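Local coordinates for protein anaphase-promoting complex subunit CUT9 (Schizosaccharomyces pombe, PDB 2XPI) that forms a TPR-repeat homodimer within the anaphase-promoting complex/cyclosome, the E3 ubiquitin ligase that controls progression through mitosis and G1, and binds hcn1, at residues G412-F417 against I427-T432; A268-S273 against D293-I298; I53-Y58 against L89-A94. All blocks are in the same frame, centred on the assembly; numbering follows the deposited sequence.

Contact 1. Residues G412-F417 against I427-T432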
ATOM      1  N   GLY A 412       8.337  30.628  -0.984  1.00 42.94           N
ATOM      2  CA  GLY A 412       8.930  30.543  -2.306  1.00 40.18           C
ATOM      3  C   GLY A 412       7.985  31.001  -3.399  1.00 39.09           C
ATOM      4  O   GLY A 412       8.397  31.686  -4.328  1.00 41.36           O
ATOM      5  N   PHE A 413       6.717  30.616  -3.293  1.00 36.34           N
ATOM      6  CA  PHE A 413       5.696  30.980  -4.269  1.00 36.85           C
ATOM      7  C   PHE A 413       5.524  32.508  -4.300  1.00 37.99           C
ATOM      8  O   PHE A 413       5.575  33.140  -5.361  1.00 37.39           O
ATOM      9  CB  PHE A 413       4.386  30.320  -3.858  1.00 37.99           C
ATOM     10  CG  PHE A 413       3.343  30.292  -4.919  1.00 39.47           C
ATOM     11  CD1 PHE A 413       3.683  30.162  -6.254  1.00 39.86           C
ATOM     12  CD2 PHE A 413       2.000  30.347  -4.573  1.00 42.91           C
ATOM     13  CE1 PHE A 413       2.702  30.111  -7.245  1.00 40.60           C
ATOM     14  CE2 PHE A 413       1.006  30.322  -5.559  1.00 44.10           C
ATOM     15  CZ  PHE A 413       1.367  30.201  -6.900  1.00 42.44           C
ATOM     16  N   ALA A 414       5.336  33.100  -3.124  1.00 36.66           N
ATOM     17  CA  ALA A 414       5.167  34.538  -3.031  1.00 36.29           C
ATOM     18  C   ALA A 414       6.367  35.309  -3.573  1.00 38.03           C
ATOM     19  O   ALA A 414       6.188  36.287  -4.310  1.00 41.33           O
ATOM     20  CB  ALA A 414       4.855  34.951  -1.597  1.00 34.38           C
ATOM     21  N   HIS A 415       7.581  34.894  -3.212  1.00 36.72           N
ATOM     22  CA  HIS A 415       8.797  35.561  -3.722  1.00 39.45           C
ATOM     23  C   HIS A 415       8.888  35.618  -5.252  1.00 44.15           C
ATOM     24  O   HIS A 415       9.340  36.614  -5.809  1.00 46.98           O
ATOM     25  CB  HIS A 415      10.073  34.917  -3.175  1.00 35.63           C
ATOM     26  CG  HIS A 415      10.295  35.167  -1.721  1.00 33.07           C
ATOM     27  ND1 HIS A 415      11.186  34.435  -0.969  1.00 32.62           N
ATOM     28  CD2 HIS A 415       9.739  36.065  -0.877  1.00 33.81           C
ATOM     29  CE1 HIS A 415      11.167  34.871   0.278  1.00 34.62           C
ATOM     30  NE2 HIS A 415      10.295  35.859   0.361  1.00 35.43           N
ATOM     31  N   SER A 416       8.479  34.542  -5.917  1.00 44.20           N
ATOM     32  CA  SER A 416       8.404  34.502  -7.370  1.00 47.17           C
ATOM     33  C   SER A 416       7.494  35.589  -7.893  1.00 47.11           C
ATOM     34  O   SER A 416       7.818  36.292  -8.856  1.00 50.25           O
ATOM     35  CB  SER A 416       7.859  33.147  -7.838  1.00 52.81           C
ATOM     36  OG  SER A 416       8.698  32.087  -7.408  1.00 55.03           O
ATOM     37  N   PHE A 417       6.333  35.733  -7.279  1.00 45.57           N
ATOM     38  CA  PHE A 417       5.450  36.814  -7.696  1.00 48.65           C
ATOM     39  C   PHE A 417       6.079  38.180  -7.407  1.00 49.78           C
ATOM     40  O   PHE A 417       6.023  39.080  -8.258  1.00 51.02           O
ATOM     41  CB  PHE A 417       4.082  36.701  -7.035  1.00 47.77           C
ATOM     42  CG  PHE A 417       3.237  35.616  -7.601  1.00 49.16           C
ATOM     43  CD1 PHE A 417       2.853  35.645  -8.934  1.00 52.59           C
ATOM     44  CD2 PHE A 417       2.798  34.575  -6.806  1.00 48.50           C
ATOM     45  CE1 PHE A 417       2.044  34.643  -9.464  1.00 52.24           C
ATOM     46  CE2 PHE A 417       1.996  33.570  -7.332  1.00 48.70           C
ATOM     47  CZ  PHE A 417       1.618  33.607  -8.665  1.00 49.45           C
ATOM     48  N   ILE A 427       1.085  39.186  -2.307  1.00 40.43           N
ATOM     49  CA  ILE A 427       0.309  39.388  -1.083  1.00 40.93           C
ATOM     50  C   ILE A 427      -0.685  38.250  -0.714  1.00 37.43           C
ATOM     51  O   ILE A 427      -0.829  37.928   0.460  1.00 39.16           O
ATOM     52  CB  ILE A 427      -0.374  40.789  -1.084  1.00 38.07           C
ATOM     53  CG1 ILE A 427       0.707  41.859  -0.899  1.00 41.92           C
ATOM     54  CG2 ILE A 427      -1.481  40.886  -0.007  1.00 31.93           C
ATOM     55  CD1 ILE A 427       0.421  43.164  -1.611  1.00 44.88           C
ATOM     56  N   SER A 428      -1.366  37.646  -1.689  1.00 37.28           N
ATOM     57  CA  SER A 428      -2.139  36.426  -1.410  1.00 39.52           C
ATOM     58  C   SER A 428      -1.251  35.343  -0.814  1.00 39.63           C
ATOM     59  O   SER A 428      -1.520  34.838   0.271  1.00 41.73           O
ATOM     60  CB  SER A 428      -2.766  35.860  -2.674  1.00 43.79           C
ATOM     61  OG  SER A 428      -3.759  36.722  -3.174  1.00 49.69           O
ATOM     62  N   ALA A 429      -0.194  34.986  -1.533  1.00 36.84           N
ATOM     63  CA  ALA A 429       0.700  33.945  -1.082  1.00 36.43           C
ATOM     64  C   ALA A 429       1.296  34.259   0.287  1.00 40.99           C
ATOM     65  O   ALA A 429       1.350  33.371   1.127  1.00 46.19           O
ATOM     66  CB  ALA A 429       1.791  33.666  -2.125  1.00 33.85           C
ATOM     67  N   TYR A 430       1.723  35.501   0.533  1.00 40.57           N
ATOM     68  CA  TYR A 430       2.296  35.855   1.845  1.00 39.14           C
ATOM     69  C   TYR A 430       1.251  35.813   2.956  1.00 41.26           C
ATOM     70  O   TYR A 430       1.580  35.541   4.105  1.00 41.51           O
ATOM     71  CB  TYR A 430       2.927  37.256   1.867  1.00 36.67           C
ATOM     72  CG  TYR A 430       4.247  37.387   1.167  1.00 37.05           C
ATOM     73  CD1 TYR A 430       5.286  36.489   1.399  1.00 35.92           C
ATOM     74  CD2 TYR A 430       4.465  38.432   0.268  1.00 38.26           C
ATOM     75  CE1 TYR A 430       6.509  36.625   0.730  1.00 36.82           C
ATOM     76  CE2 TYR A 430       5.673  38.587  -0.385  1.00 38.41           C
ATOM     77  CZ  TYR A 430       6.686  37.687  -0.157  1.00 39.05           C
ATOM     78  OH  TYR A 430       7.863  37.864  -0.826  1.00 40.64           O
ATOM     79  N   THR A 431       0.003  36.130   2.639  1.00 41.09           N
ATOM     80  CA  THR A 431      -0.998  36.072   3.682  1.00 43.10           C
ATOM     81  C   THR A 431      -1.405  34.624   3.933  1.00 43.50           C
ATOM     82  O   THR A 431      -1.509  34.226   5.094  1.00 43.47           O
ATOM     83  CB  THR A 431      -2.201  37.022   3.464  1.00 44.20           C
ATOM     84  OG1 THR A 431      -2.933  36.606   2.327  1.00 47.35           O
ATOM     85  CG2 THR A 431      -1.727  38.444   3.227  1.00 43.85           C
ATOM     86  N   THR A 432      -1.588  33.810   2.891  1.00 43.63           N
ATOM     87  CA  THR A 432      -1.781  32.394   3.207  1.00 45.42           C
ATOM     88  C   THR A 432      -0.564  31.779   3.924  1.00 46.12           C
ATOM     89  O   THR A 432      -0.720  30.875   4.733  1.00 47.45           O
ATOM     90  CB  THR A 432      -2.366  31.465   2.076  1.00 35.14           C
ATOM     91  OG1 THR A 432      -1.520  30.325   1.905  1.00 38.57           O
ATOM     92  CG2 THR A 432      -2.617  32.157   0.744  1.00 30.58           C
TER
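The two antiparallel helices of a tetratricopeptide repeat, TPR 10, meet here: helix 407-420 supplies G412-F417 and helix 423-435 supplies I427-T432. Their local axes come within 8.0 Å and run at 159° to each other, an approach made possible by alanine on both sides. A414 and A429 point at one another, with A414 CA 4.9 Å from A429 CA, and their methyl groups touch. The A414 methyl also lies against one face of the Y430 ring, its CB 3.4 Å from the ring centroid and only 16° off the normal, a CH-pi contact shifted toward CE1. Small residues where helices A and B pack closest are characteristic of the TPR fold, and the alanine pair is consistent with this. Y430 reaches across because its CG stands anti to the carbonyl carbon, beside the backbone N, which carries the ring over A414 and up to the H415 imidazole. These two rings meet rim to rim, their planes at 63°. The hydroxyl of Y430 is hydrogen-bonded to a basic side chain of another protein bound to this chain, and F446 of helix 442-454 packs against both rings. On the other flank of the alanine pair, F413, with CG anti to the backbone N, brings CD2 to 4.1 Å from A429 CB, while F417 CE2 of the same helix covers one face of its ring.

Contact 2. Residues A268-S273 against D293-I298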
ATOM      1  N   ALA A 268       8.680  13.308  33.772  1.00 48.63           N
ATOM      2  CA  ALA A 268       7.803  14.206  33.026  1.00 46.25           C
ATOM      3  C   ALA A 268       8.591  15.213  32.219  1.00 43.60           C
ATOM      4  O   ALA A 268       8.178  15.570  31.122  1.00 44.91           O
ATOM      5  CB  ALA A 268       6.844  14.922  33.959  1.00 47.29           C
ATOM      6  N   ALA A 269       9.727  15.659  32.751  1.00 40.82           N
ATOM      7  CA  ALA A 269      10.480  16.732  32.121  1.00 43.25           C
ATOM      8  C   ALA A 269      11.109  16.307  30.816  1.00 47.28           C
ATOM      9  O   ALA A 269      11.342  17.135  29.945  1.00 52.70           O
ATOM     10  CB  ALA A 269      11.539  17.292  33.052  1.00 44.03           C
ATOM     11  N   PHE A 270      11.400  15.027  30.686  1.00 46.88           N
ATOM     12  CA  PHE A 270      12.008  14.510  29.474  1.00 47.75           C
ATOM     13  C   PHE A 270      11.048  14.642  28.302  1.00 47.14           C
ATOM     14  O   PHE A 270      11.397  15.198  27.260  1.00 52.24           O
ATOM     15  CB  PHE A 270      12.403  13.053  29.687  1.00 50.07           C
ATOM     16  CG  PHE A 270      12.863  12.348  28.443  1.00 49.49           C
ATOM     17  CD1 PHE A 270      14.148  12.530  27.958  1.00 51.48           C
ATOM     18  CD2 PHE A 270      12.027  11.459  27.793  1.00 46.95           C
ATOM     19  CE1 PHE A 270      14.579  11.862  26.824  1.00 50.09           C
ATOM     20  CE2 PHE A 270      12.449  10.792  26.674  1.00 45.93           C
ATOM     21  CZ  PHE A 270      13.732  10.993  26.190  1.00 47.61           C
ATOM     22  N   LEU A 271       9.830  14.150  28.461  1.00 41.99           N
ATOM     23  CA  LEU A 271       8.875  14.227  27.371  1.00 40.07           C
ATOM     24  C   LEU A 271       8.490  15.680  27.094  1.00 43.11           C
ATOM     25  O   LEU A 271       8.466  16.106  25.950  1.00 43.27           O
ATOM     26  CB  LEU A 271       7.636  13.379  27.660  1.00 37.34           C
ATOM     27  CG  LEU A 271       6.510  13.453  26.629  1.00 33.75           C
ATOM     28  CD1 LEU A 271       6.968  12.975  25.234  1.00 30.47           C
ATOM     29  CD2 LEU A 271       5.287  12.687  27.115  1.00 30.91           C
ATOM     30  N   ARG A 272       8.206  16.448  28.138  1.00 46.08           N
ATOM     31  CA  ARG A 272       7.871  17.856  27.957  1.00 48.41           C
ATOM     32  C   ARG A 272       8.945  18.621  27.185  1.00 48.63           C
ATOM     33  O   ARG A 272       8.612  19.426  26.322  1.00 47.49           O
ATOM     34  CB  ARG A 272       7.595  18.541  29.294  1.00 51.20           C
ATOM     35  CG  ARG A 272       7.359  20.023  29.176  1.00 52.25           C
ATOM     36  CD  ARG A 272       6.640  20.564  30.390  1.00 55.57           C
ATOM     37  NE  ARG A 272       7.083  19.897  31.609  1.00 59.97           N
ATOM     38  CZ  ARG A 272       8.232  20.165  32.217  1.00 63.97           C
ATOM     39  NH1 ARG A 272       9.035  21.103  31.704  1.00 67.21           N
ATOM     40  NH2 ARG A 272       8.579  19.507  33.323  1.00 61.68           N
ATOM     41  N   SER A 273      10.222  18.367  27.482  1.00 47.52           N
ATOM     42  CA  SER A 273      11.320  19.017  26.752  1.00 45.45           C
ATOM     43  C   SER A 273      11.329  18.598  25.281  1.00 46.92           C
ATOM     44  O   SER A 273      11.603  19.405  24.398  1.00 48.59           O
ATOM     45  CB  SER A 273      12.693  18.714  27.381  1.00 44.60           C
ATOM     46  OG  SER A 273      12.754  19.009  28.775  1.00 44.14           O
ATOM     47  N   ASP A 293      19.019  22.254  27.205  1.00 76.52           N
ATOM     48  CA  ASP A 293      20.149  21.890  28.033  1.00 78.86           C
ATOM     49  C   ASP A 293      19.947  20.526  28.686  1.00 77.34           C
ATOM     50  O   ASP A 293      20.828  19.661  28.644  1.00 77.94           O
ATOM     51  CB  ASP A 293      20.419  22.956  29.086  1.00 84.00           C
ATOM     52  CG  ASP A 293      21.870  23.369  29.111  1.00 88.33           C
ATOM     53  OD1 ASP A 293      22.498  23.358  28.025  1.00 86.85           O
ATOM     54  OD2 ASP A 293      22.386  23.695  30.206  1.00 92.70           O
ATOM     55  N   TYR A 294      18.777  20.342  29.286  1.00 73.65           N
ATOM     56  CA  TYR A 294      18.415  19.068  29.876  1.00 70.05           C
ATOM     57  C   TYR A 294      18.632  17.920  28.888  1.00 69.60           C
ATOM     58  O   TYR A 294      19.251  16.914  29.232  1.00 73.20           O
ATOM     59  CB  TYR A 294      16.967  19.105  30.340  1.00 66.00           C
ATOM     60  CG  TYR A 294      16.498  17.835  30.987  1.00 65.24           C
ATOM     61  CD1 TYR A 294      17.136  17.327  32.114  1.00 68.01           C
ATOM     62  CD2 TYR A 294      15.409  17.142  30.483  1.00 63.09           C
ATOM     63  CE1 TYR A 294      16.692  16.155  32.723  1.00 68.72           C
ATOM     64  CE2 TYR A 294      14.962  15.984  31.074  1.00 63.64           C
ATOM     65  CZ  TYR A 294      15.604  15.491  32.192  1.00 66.73           C
ATOM     66  OH  TYR A 294      15.146  14.333  32.776  1.00 68.27           O
ATOM     67  N   LEU A 295      18.139  18.072  27.663  1.00 64.10           N
ATOM     68  CA  LEU A 295      18.245  17.004  26.666  1.00 61.55           C
ATOM     69  C   LEU A 295      19.670  16.759  26.147  1.00 62.62           C
ATOM     70  O   LEU A 295      20.026  15.631  25.786  1.00 61.13           O
ATOM     71  CB  LEU A 295      17.289  17.262  25.500  1.00 57.51           C
ATOM     72  CG  LEU A 295      15.878  16.672  25.569  1.00 54.70           C
ATOM     73  CD1 LEU A 295      15.581  15.998  26.900  1.00 54.49           C
ATOM     74  CD2 LEU A 295      14.868  17.743  25.258  1.00 53.50           C
ATOM     75  N   SER A 296      20.483  17.808  26.111  1.00 65.07           N
ATOM     76  CA  SER A 296      21.888  17.660  25.744  1.00 68.58           C
ATOM     77  C   SER A 296      22.710  16.968  26.840  1.00 71.55           C
ATOM     78  O   SER A 296      23.742  16.357  26.556  1.00 73.58           O
ATOM     79  CB  SER A 296      22.500  19.010  25.365  1.00 70.19           C
ATOM     80  OG  SER A 296      22.174  19.339  24.019  1.00 70.07           O
ATOM     81  N   SER A 297      22.246  17.054  28.084  1.00 70.91           N
ATOM     82  CA  SER A 297      22.891  16.333  29.175  1.00 73.67           C
ATOM     83  C   SER A 297      22.537  14.834  29.169  1.00 73.53           C
ATOM     84  O   SER A 297      23.185  14.034  29.848  1.00 75.06           O
ATOM     85  CB  SER A 297      22.545  16.962  30.534  1.00 75.75           C
ATOM     86  OG  SER A 297      21.246  16.599  30.968  1.00 75.38           O
ATOM     87  N   ILE A 298      21.505  14.462  28.411  1.00 70.20           N
ATOM     88  CA  ILE A 298      21.146  13.062  28.248  1.00 67.81           C
ATOM     89  C   ILE A 298      22.089  12.433  27.231  1.00 70.60           C
ATOM     90  O   ILE A 298      22.151  12.844  26.066  1.00 70.99           O
ATOM     91  CB  ILE A 298      19.694  12.873  27.755  1.00 62.42           C
ATOM     92  CG1 ILE A 298      18.714  13.683  28.596  1.00 61.59           C
ATOM     93  CG2 ILE A 298      19.313  11.401  27.769  1.00 60.11           C
ATOM     94  CD1 ILE A 298      18.542  13.163  29.979  1.00 63.27           C
TER
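Helical segment 268-273 faces the last turns of helix 285-296, the nearest CA atoms, those of S273 and L295, being 7.2 Å apart, so the gap is bridged by side chains. These are the two helices of TPR 6. Y294 extends with CG anti to the backbone N (chi1 -179°) and lays the CE2 corner of its ring against the other helix. The ring meets that backbone edge-on, with Y294 CE2 3.7 Å from F270 CA near the ring plane, and the methyl of A269 lies a little farther from the same corner. L295, the next residue, meets F270 and S273. Its CD1 sits 3.9 Å from F270 CD1, the two side chains crossing at about a right angle. F270 also has CG anti to the backbone N (chi1 172°), which brings the ring across the leucine; R83 of the second subunit makes a cation-pi interaction with it. S273 faces the other segment next to L295, its OG 3.7 Å from Y294 CD2. That hydroxyl is turned back along its own helix, where S273 OG donates to A269 O at 2.6 Å from above the carbonyl plane, and the same oxygen accepts the S273 backbone N-H. With its buried hydroxyl satisfied within the helix, the serine can take part in an otherwise largely apolar packing, and the contact between the two segments rests on van der Waals fit rather than on directional bonds.

Contact 3. Residues I53-Y58 against L89-A94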
ATOM      1  N   ILE A  53      -4.119  -6.314  25.561  1.00 53.28           N
ATOM      2  CA  ILE A  53      -4.595  -7.427  24.743  1.00 52.89           C
ATOM      3  C   ILE A  53      -3.458  -8.218  24.104  1.00 48.34           C
ATOM      4  O   ILE A  53      -3.702  -9.122  23.324  1.00 48.02           O
ATOM      5  CB  ILE A  53      -5.368  -6.933  23.501  1.00 56.45           C
ATOM      6  CG1 ILE A  53      -6.429  -5.908  23.827  1.00 57.34           C
ATOM      7  CG2 ILE A  53      -6.055  -8.086  22.790  1.00 60.26           C
ATOM      8  CD1 ILE A  53      -7.095  -5.443  22.552  1.00 55.77           C
ATOM      9  N   SER A  54      -2.214  -7.850  24.346  1.00 45.59           N
ATOM     10  CA  SER A  54      -1.152  -8.604  23.717  1.00 43.85           C
ATOM     11  C   SER A  54      -1.133 -10.039  24.298  1.00 43.12           C
ATOM     12  O   SER A  54      -1.262 -10.219  25.508  1.00 44.06           O
ATOM     13  CB  SER A  54       0.180  -7.902  23.930  1.00 45.74           C
ATOM     14  OG  SER A  54       1.228  -8.657  23.353  1.00 49.07           O
ATOM     15  N   PRO A  55      -1.019 -11.059  23.435  1.00 41.23           N
ATOM     16  CA  PRO A  55      -0.808 -12.432  23.912  1.00 44.47           C
ATOM     17  C   PRO A  55       0.367 -12.494  24.879  1.00 47.11           C
ATOM     18  O   PRO A  55       0.349 -13.299  25.798  1.00 49.32           O
ATOM     19  CB  PRO A  55      -0.445 -13.205  22.646  1.00 43.49           C
ATOM     20  CG  PRO A  55      -0.978 -12.374  21.510  1.00 42.93           C
ATOM     21  CD  PRO A  55      -1.147 -10.972  21.972  1.00 40.51           C
ATOM     22  N   MET A  56       1.366 -11.640  24.687  1.00 47.64           N
ATOM     23  CA  MET A  56       2.557 -11.659  25.537  1.00 50.84           C
ATOM     24  C   MET A  56       2.281 -11.348  27.004  1.00 54.05           C
ATOM     25  O   MET A  56       3.219 -11.301  27.790  1.00 57.04           O
ATOM     26  CB  MET A  56       3.625 -10.694  25.011  1.00 53.53           C
ATOM     27  CG  MET A  56       4.222 -11.097  23.668  1.00 54.48           C
ATOM     28  SD  MET A  56       5.060 -12.690  23.787  1.00 70.23           S
ATOM     29  CE  MET A  56       6.484 -12.194  24.758  1.00 64.12           C
ATOM     30  N   THR A  57       1.016 -11.113  27.372  1.00 55.16           N
ATOM     31  CA  THR A  57       0.656 -10.877  28.780  1.00 57.80           C
ATOM     32  C   THR A  57       0.671 -12.193  29.545  1.00 62.38           C
ATOM     33  O   THR A  57       0.664 -12.208  30.775  1.00 66.06           O
ATOM     34  CB  THR A  57      -0.749 -10.260  28.973  1.00 56.08           C
ATOM     35  OG1 THR A  57      -1.734 -11.117  28.380  1.00 54.51           O
ATOM     36  CG2 THR A  57      -0.841  -8.838  28.376  1.00 54.62           C
ATOM     37  N   TYR A  58       0.682 -13.297  28.807  1.00 60.47           N
ATOM     38  CA  TYR A  58       0.781 -14.608  29.404  1.00 60.99           C
ATOM     39  C   TYR A  58       2.073 -14.687  30.215  1.00 64.09           C
ATOM     40  O   TYR A  58       2.165 -15.447  31.176  1.00 67.08           O
ATOM     41  CB  TYR A  58       0.761 -15.675  28.316  1.00 59.87           C
ATOM     42  CG  TYR A  58       2.128 -16.036  27.789  1.00 59.50           C
ATOM     43  CD1 TYR A  58       2.770 -17.206  28.205  1.00 60.60           C
ATOM     44  CD2 TYR A  58       2.782 -15.219  26.884  1.00 56.56           C
ATOM     45  CE1 TYR A  58       4.026 -17.542  27.727  1.00 60.10           C
ATOM     46  CE2 TYR A  58       4.034 -15.545  26.405  1.00 57.37           C
ATOM     47  CZ  TYR A  58       4.652 -16.707  26.827  1.00 59.67           C
ATOM     48  OH  TYR A  58       5.898 -17.027  26.343  1.00 60.41           O
ATOM     49  N   LEU A  89       0.176 -16.816  20.396  1.00 38.83           N
ATOM     50  CA  LEU A  89       1.600 -16.545  20.253  1.00 38.25           C
ATOM     51  C   LEU A  89       2.022 -16.634  18.794  1.00 39.23           C
ATOM     52  O   LEU A  89       2.768 -15.793  18.286  1.00 39.60           O
ATOM     53  CB  LEU A  89       2.404 -17.538  21.054  1.00 38.71           C
ATOM     54  CG  LEU A  89       2.778 -17.125  22.479  1.00 40.97           C
ATOM     55  CD1 LEU A  89       1.986 -15.937  22.986  1.00 37.79           C
ATOM     56  CD2 LEU A  89       2.678 -18.338  23.428  1.00 41.07           C
ATOM     57  N   TRP A  90       1.520 -17.657  18.117  1.00 38.80           N
ATOM     58  CA  TRP A  90       1.874 -17.914  16.730  1.00 38.73           C
ATOM     59  C   TRP A  90       1.323 -16.830  15.802  1.00 39.82           C
ATOM     60  O   TRP A  90       2.041 -16.302  14.962  1.00 39.35           O
ATOM     61  CB  TRP A  90       1.374 -19.304  16.327  1.00 39.63           C
ATOM     62  CG  TRP A  90       1.620 -19.691  14.917  1.00 41.35           C
ATOM     63  CD1 TRP A  90       2.465 -19.089  14.034  1.00 42.56           C
ATOM     64  CD2 TRP A  90       1.007 -20.778  14.212  1.00 43.91           C
ATOM     65  NE1 TRP A  90       2.415 -19.732  12.819  1.00 44.90           N
ATOM     66  CE2 TRP A  90       1.525 -20.771  12.901  1.00 44.24           C
ATOM     67  CE3 TRP A  90       0.082 -21.767  14.568  1.00 45.90           C
ATOM     68  CZ2 TRP A  90       1.148 -21.710  11.945  1.00 43.44           C
ATOM     69  CZ3 TRP A  90      -0.297 -22.697  13.611  1.00 46.07           C
ATOM     70  CH2 TRP A  90       0.234 -22.656  12.315  1.00 45.12           C
ATOM     71  N   ARG A  91       0.045 -16.506  15.945  1.00 40.83           N
ATOM     72  CA  ARG A  91      -0.552 -15.429  15.172  1.00 39.57           C
ATOM     73  C   ARG A  91       0.221 -14.143  15.415  1.00 40.02           C
ATOM     74  O   ARG A  91       0.572 -13.431  14.483  1.00 40.25           O
ATOM     75  CB  ARG A  91      -1.998 -15.235  15.584  1.00 39.24           C
ATOM     76  CG  ARG A  91      -2.593 -13.960  15.096  1.00 39.99           C
ATOM     77  CD  ARG A  91      -3.855 -13.668  15.889  1.00 42.22           C
ATOM     78  NE  ARG A  91      -3.558 -13.352  17.283  1.00 41.80           N
ATOM     79  CZ  ARG A  91      -4.450 -13.416  18.261  1.00 41.42           C
ATOM     80  NH1 ARG A  91      -5.682 -13.793  17.980  1.00 41.45           N
ATOM     81  NH2 ARG A  91      -4.107 -13.113  19.515  1.00 41.24           N
ATOM     82  N   HIS A  92       0.528 -13.861  16.672  1.00 39.55           N
ATOM     83  CA  HIS A  92       1.202 -12.616  17.002  1.00 40.77           C
ATOM     84  C   HIS A  92       2.539 -12.470  16.284  1.00 41.41           C
ATOM     85  O   HIS A  92       2.877 -11.402  15.760  1.00 39.58           O
ATOM     86  CB  HIS A  92       1.427 -12.525  18.496  1.00 41.76           C
ATOM     87  CG  HIS A  92       1.586 -11.130  18.991  1.00 43.46           C
ATOM     88  ND1 HIS A  92       0.578 -10.191  18.896  1.00 45.06           N
ATOM     89  CD2 HIS A  92       2.619 -10.514  19.608  1.00 43.91           C
ATOM     90  CE1 HIS A  92       0.986  -9.056  19.428  1.00 44.63           C
ATOM     91  NE2 HIS A  92       2.222  -9.225  19.867  1.00 46.25           N
ATOM     92  N   ASP A  93       3.313 -13.542  16.281  1.00 41.85           N
ATOM     93  CA  ASP A  93       4.637 -13.475  15.709  1.00 42.16           C
ATOM     94  C   ASP A  93       4.530 -13.384  14.192  1.00 40.84           C
ATOM     95  O   ASP A  93       5.313 -12.688  13.552  1.00 43.18           O
ATOM     96  CB  ASP A  93       5.475 -14.665  16.150  1.00 45.83           C
ATOM     97  CG  ASP A  93       6.848 -14.637  15.561  1.00 53.48           C
ATOM     98  OD1 ASP A  93       7.136 -15.490  14.700  1.00 56.29           O
ATOM     99  OD2 ASP A  93       7.644 -13.749  15.935  1.00 58.04           O
ATOM    100  N   ALA A  94       3.544 -14.056  13.613  1.00 37.36           N
ATOM    101  CA  ALA A  94       3.325 -13.944  12.167  1.00 35.41           C
ATOM    102  C   ALA A  94       3.139 -12.477  11.749  1.00 34.93           C
ATOM    103  O   ALA A  94       3.803 -11.995  10.846  1.00 37.46           O
ATOM    104  CB  ALA A  94       2.128 -14.797  11.716  1.00 31.56           C
TER
HETATM  105  O   HOH W   1       3.906  -7.840  22.145  1.00 41.36           O
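A short 3-10 turn at P55-T57, in the loop preceding helix 83-96, packs on the first helix of TPR 1 through the ring of P55. The proline sets successive ring atoms against three side chains of the helix. P55 CD lies over one face of the H92 imidazole, 3.9 Å from the ring centroid and 24° off the normal, a CH-pi contact displaced toward ND1. P55 CG meets the edge of the R91 guanidinium, near its plane, at 3.8 Å from R91 NH2, and P55 CB rests 3.7 Å from L89 CD1. H92 presents its face with CG anti to the backbone N, beside the carbonyl carbon; W122 of helix 117-129 meets the same ring edge-to-face. R91 starts out extended, with CG anti to the backbone N, then bends at chi3 (68°) to bring the guanidinium edge up to P55 CG, and its NH1 forms a salt bridge with D119. Y58, also against L89, holds CG in the crowded position between the backbone N and the carbonyl carbon (chi1 90°). Its ring crosses L89 at about a right angle, with CD2 of the leucine over one face and Y58 CE2 4.0 Å from L89 CD1. S54, with OG anti to the backbone N, accepts through S54 OG from M56 N at 3.3 Å, an ST turn. One water joins S54 OG, at 3.0 Å, to H92 NE2. Direct contact is thus mainly apolar, while the polar ends of the serine and histidine are linked through solvent and the arginine charge is probably balanced by D119, while the edge of its guanidinium packs on the proline.

How the contacts relate
From the N terminus, contact 3 comes first: it folds the loop at 53-58 back onto helix 83-96, closing a connection of 30 residues, part of which is not modelled. Contact 2 follows and pairs the two helices of TPR 6, and contact 1 does the same in TPR 10 across a short turn. The three are in series, none enclosing or crossing another. Contacts 2 and 3, with centres 34 Å apart, both touch the second subunit, in keeping with dimerization through TPR 1-7. Contact 1, on the opposite side of the chain's centre from both, lies among the repeats that bind hcn1.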